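Probable hydrogenase nickel incorporation protein hypB (Methanocaldococcus jannaschii, PDB 2HF9) binds and hydrolyses GTP and probably takes part in inserting nickel into the metal centre of [NiFe] hydrogenases during their maturation. Local coordinates at the interface of chains A and B. Coordinates in Å, arbitrary orientation; residue numbers count along the deposited sequence, not the author numbering. Chains: chain A/B, Probable hydrogenase nickel incorporation protein hypB.

Contacts 1 and 2 are neighbouring patches of one two-fold interface between the two chains of the HypB homodimer. The centres of their C-alpha atoms lie about 9 Å apart. Contact 1 gathers the metal-binding cysteines and the asparagine pair. Contact 2 is built from the P-loop isoleucines and alanines with the glutamates that flank them. The two share a chain segment: A:Asn129, A:Ile131 and A:Cys132 belong to contact 1, and A:Leu130 turns into contact 2. Metal ligands and nucleotide loop therefore meet the partner side by side, which could let a change at one be felt at the other.

Contact 1: the interface of chains A and B. Residues chain A 100, 129, 131-132; chain B 100, 127-129.
The side-chain carbonyl oxygen OD1 of A:Asn129, whose amide faces B:Asn129 across the interface, is gripped by two backbone N-H groups of its own chain. The backbone N of A:Ile131 donates to OD1 of A:Asn129 at 2.8 Å and lies in the carbonyl plane. The backbone N of A:Cys132 reaches the same OD1 at 3.3 Å, from above that plane. With CG anti to the backbone N (chi1 -164°), the amide of A:Asn129 lies against the turn that carries both donors, and the two bonds help fix its rotation. An alanine here would probably leave these two backbone N-H groups without their acceptor and set the turn before A:Cys132 free to shift.

The two asparagine side chains cross at about a right angle, with amide planes 33° apart. ND2 of A:Asn129 is 3.1 Å from OD1 of B:Asn129, but its N-H points elsewhere, so the pair is a polar contact and not a hydrogen bond. B:Asn129 is held differently. Its ND2 donates to the backbone O of B:Cys100 at 3.0 Å, almost straight (169° at H) and on a lone pair. CD1 at the tip of A:Ile131 touches ND2 of B:Asn129 at 3.5 Å.

In chain A, SG of A:Cys100 and SG of A:Cys132 form a disulfide of 2.0 Å. B:Cys100 points its SG toward this bridge, 4.0 Å from SG of A:Cys132 and 3.6 Å from ND2 of A:Asn129. A:Cys100 and A:Cys132, and their copies in chain B, are zinc ligands by experiment and probably nickel ligands too. The disulfide engages both sulfurs of chain A with each other in this structure.

The site lies on loops at the dimer interface. A:Cys100 lies between strand 90-95 and helix 104-111, and A:Asn129 follows strand 121-125, just before the 3-10 helix 132-135.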
loop_
_atom_site.group_PDB
_atom_site.type_symbol
_atom_site.label_atom_id
_atom_site.label_comp_id
_atom_site.label_asym_id
_atom_site.label_seq_id
_atom_site.Cartn_x
_atom_site.Cartn_y
_atom_site.Cartn_z
ATOM N N CYS A 100 -4.101 -0.152 -10.482
ATOM C CA CYS A 100 -4.036 0.048 -9.034
ATOM C C CYS A 100 -5.408 -0.055 -8.363
ATOM O O CYS A 100 -5.598 0.415 -7.238
ATOM C CB CYS A 100 -3.378 1.393 -8.714
ATOM S SG CYS A 100 -4.151 2.807 -9.509
ATOM N N ASN A 129 -4.087 -0.952 -2.077
ATOM C CA ASN A 129 -3.825 0.430 -2.471
ATOM C C ASN A 129 -4.859 1.303 -1.774
ATOM O O ASN A 129 -6.054 0.996 -1.817
ATOM C CB ASN A 129 -3.955 0.589 -3.997
ATOM C CG ASN A 129 -3.332 1.884 -4.528
ATOM O OD1 ASN A 129 -3.722 2.989 -4.147
ATOM N ND2 ASN A 129 -2.375 1.742 -5.437
ATOM N N ILE A 131 -5.285 4.593 -2.500
ATOM C CA ILE A 131 -5.548 5.754 -3.352
ATOM C C ILE A 131 -6.605 5.478 -4.433
ATOM O O ILE A 131 -7.726 5.986 -4.338
ATOM C CB ILE A 131 -4.235 6.334 -3.969
ATOM C CG1 ILE A 131 -3.399 7.049 -2.904
ATOM C CG2 ILE A 131 -4.535 7.325 -5.082
ATOM C CD1 ILE A 131 -2.380 6.180 -2.228
ATOM N N CYS A 132 -6.253 4.660 -5.429
ATOM C CA CYS A 132 -7.083 4.456 -6.631
ATOM C C CYS A 132 -8.474 3.848 -6.414
ATOM O O CYS A 132 -9.438 4.311 -7.033
ATOM C CB CYS A 132 -6.347 3.609 -7.668
ATOM S SG CYS A 132 -4.636 4.045 -7.973
ATOM N N CYS B 100 -0.735 7.954 -7.839
ATOM C CA CYS B 100 -0.277 6.703 -7.284
ATOM C C CYS B 100 1.223 6.755 -6.973
ATOM O O CYS B 100 1.726 6.014 -6.125
ATOM C CB CYS B 100 -0.597 5.608 -8.303
ATOM S SG CYS B 100 -0.605 3.963 -7.664
ATOM N N VAL B 127 5.374 8.151 -3.048
ATOM C CA VAL B 127 4.074 7.770 -2.500
ATOM C C VAL B 127 4.104 6.278 -2.144
ATOM O O VAL B 127 4.591 5.461 -2.928
ATOM C CB VAL B 127 2.925 8.050 -3.501
ATOM C CG1 VAL B 127 1.560 7.936 -2.818
ATOM C CG2 VAL B 127 3.079 9.430 -4.127
ATOM N N GLY B 128 3.603 5.943 -0.955
ATOM C CA GLY B 128 3.498 4.548 -0.518
ATOM C C GLY B 128 2.570 3.764 -1.425
ATOM O O GLY B 128 1.367 4.023 -1.455
ATOM N N ASN B 129 3.144 2.809 -2.162
ATOM C CA ASN B 129 2.450 2.014 -3.187
ATOM C C ASN B 129 3.434 1.084 -3.899
ATOM O O ASN B 129 4.549 1.500 -4.232
ATOM C CB ASN B 129 1.777 2.917 -4.232
ATOM C CG ASN B 129 0.347 3.289 -3.861
ATOM O OD1 ASN B 129 -0.365 2.518 -3.214
ATOM N ND2 ASN B 129 -0.080 4.479 -4.278
#

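Contact 2: the interface of chains A and B. Residues chain A 46-47, 130, 151, 155, 159; chain B 46-47, 151.
A:Ile47 and B:Ile47 meet near the two-fold axis with their side chains at about a right angle. Each is set against the methyl of the partner's alanine. CB of A:Ala46 lies 3.8 Å from CB of B:Ile47, and CB of B:Ala46 lies equally near CB of A:Ile47. The burial is unequal: chain A hides 101 Å² of B:Ile47, while chain B hides 45 Å² of A:Ile47. In both isoleucines CG1 stands anti to the carbonyl carbon, but the chains part at chi2, which is -81° in A:Ile47 and 82° in B:Ile47. The second setting carries CD1 of B:Ile47 over the backbone N of A:Ile47, at 3.8 Å.

The CG2 branch of B:Ile47 packs on another part of chain A, where it meets CD1 of A:Leu130 at 4.1 Å, the two side chains slanting past each other. CG2 of A:Thr155 and NE2 of A:His159 lie close to the same methyl. CD1 of A:Leu130 also lies over one face of the A:His159 ring, toward its rim.

The glutamates come alongside the isoleucine carbonyls with their methylene groups. CG of A:Glu151 is 3.3 Å from the backbone O of B:Ile47, and CG of B:Glu151 makes the matching approach to A:Ile47. A water bridges the chains, 2.8 Å from the backbone O of A:Ile47 and 2.8 Å from the backbone O of B:Ile47. Its link to the backbone N of B:Ile47 is weak.

A:Ala46, A:Ile47 and their copies in chain B belong to the P-loop, residues 45-52 (GAIGSGKT), and A:Ile47 and A:Glu151 also line the nucleotide pocket. This largely apolar, water-bridged patch brings the two nucleotide loops together in the homodimer. It could thereby couple dimer formation to the bound nucleotide.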
loop_
_atom_site.group_PDB
_atom_site.type_symbol
_atom_site.label_atom_id
_atom_site.label_comp_id
_atom_site.label_asym_id
_atom_site.label_seq_id
_atom_site.Cartn_x
_atom_site.Cartn_y
_atom_site.Cartn_z
ATOM N N ALA A 46 -4.525 -1.311 2.583
ATOM C CA ALA A 46 -3.113 -1.139 2.263
ATOM C C ALA A 46 -2.491 -2.505 1.952
ATOM O O ALA A 46 -3.171 -3.534 2.017
ATOM C CB ALA A 46 -2.395 -0.465 3.417
ATOM N N ILE A 47 -1.209 -2.527 1.609
ATOM C CA ILE A 47 -0.535 -3.799 1.341
ATOM C C ILE A 47 -0.381 -4.584 2.644
ATOM O O ILE A 47 0.188 -4.082 3.617
ATOM C CB ILE A 47 0.858 -3.606 0.690
ATOM C CG1 ILE A 47 0.754 -2.868 -0.655
ATOM C CG2 ILE A 47 1.574 -4.954 0.534
ATOM C CD1 ILE A 47 0.348 -3.737 -1.845
ATOM N N LEU A 130 -4.406 2.381 -1.136
ATOM C CA LEU A 130 -5.311 3.293 -0.432
ATOM C C LEU A 130 -5.694 4.540 -1.235
ATOM O O LEU A 130 -6.359 5.436 -0.710
ATOM C CB LEU A 130 -4.721 3.705 0.927
ATOM C CG LEU A 130 -4.721 2.699 2.081
ATOM C CD1 LEU A 130 -4.055 3.319 3.302
ATOM C CD2 LEU A 130 -6.135 2.217 2.429
ATOM N N GLU A 151 1.124 -0.192 9.870
ATOM C CA GLU A 151 1.333 0.844 8.859
ATOM C C GLU A 151 1.572 2.212 9.515
ATOM O O GLU A 151 1.947 3.174 8.848
ATOM C CB GLU A 151 0.131 0.904 7.912
ATOM C CG GLU A 151 -0.056 -0.357 7.057
ATOM C CD GLU A 151 -1.506 -0.821 6.971
ATOM O OE1 GLU A 151 -2.426 0.025 7.052
ATOM O OE2 GLU A 151 -1.724 -2.042 6.814
ATOM N N THR A 155 -2.044 6.622 9.392
ATOM C CA THR A 155 -2.536 6.041 8.140
ATOM C C THR A 155 -3.961 6.461 7.764
ATOM O O THR A 155 -4.252 6.710 6.588
ATOM C CB THR A 155 -2.404 4.500 8.186
ATOM O OG1 THR A 155 -1.020 4.163 8.348
ATOM C CG2 THR A 155 -2.924 3.856 6.910
ATOM N N HIS A 159 -4.986 9.397 4.592
ATOM C CA HIS A 159 -5.752 8.961 3.420
ATOM C C HIS A 159 -7.264 9.124 3.622
ATOM O O HIS A 159 -8.006 8.142 3.541
ATOM C CB HIS A 159 -5.412 7.505 3.059
ATOM C CG HIS A 159 -3.943 7.230 2.953
ATOM N ND1 HIS A 159 -3.257 7.305 1.760
ATOM C CD2 HIS A 159 -3.032 6.875 3.891
ATOM C CE1 HIS A 159 -1.985 7.016 1.969
ATOM N NE2 HIS A 159 -1.820 6.753 3.252
ATOM N N ALA B 46 5.636 0.069 0.348
ATOM C CA ALA B 46 4.212 -0.092 0.586
ATOM C C ALA B 46 3.759 1.042 1.503
ATOM O O ALA B 46 4.470 2.025 1.675
ATOM C CB ALA B 46 3.927 -1.453 1.218
ATOM N N ILE B 47 2.582 0.904 2.098
ATOM C CA ILE B 47 2.076 1.908 3.019
ATOM C C ILE B 47 2.584 1.564 4.418
ATOM O O ILE B 47 2.329 0.470 4.921
ATOM C CB ILE B 47 0.522 1.955 3.001
ATOM C CG1 ILE B 47 -0.012 2.233 1.585
ATOM C CG2 ILE B 47 0.004 2.973 4.000
ATOM C CD1 ILE B 47 -0.081 0.975 0.655
ATOM N N GLU B 151 3.738 -6.824 6.225
ATOM C CA GLU B 151 2.918 -6.897 5.016
ATOM C C GLU B 151 2.686 -8.352 4.569
ATOM O O GLU B 151 1.887 -8.618 3.670
ATOM C CB GLU B 151 3.562 -6.073 3.900
ATOM C CG GLU B 151 3.549 -4.568 4.169
ATOM C CD GLU B 151 4.823 -3.856 3.714
ATOM O OE1 GLU B 151 5.474 -4.320 2.756
ATOM O OE2 GLU B 151 5.174 -2.822 4.325
HETATM O O HOH W 1 1.018 -1.435 3.370
#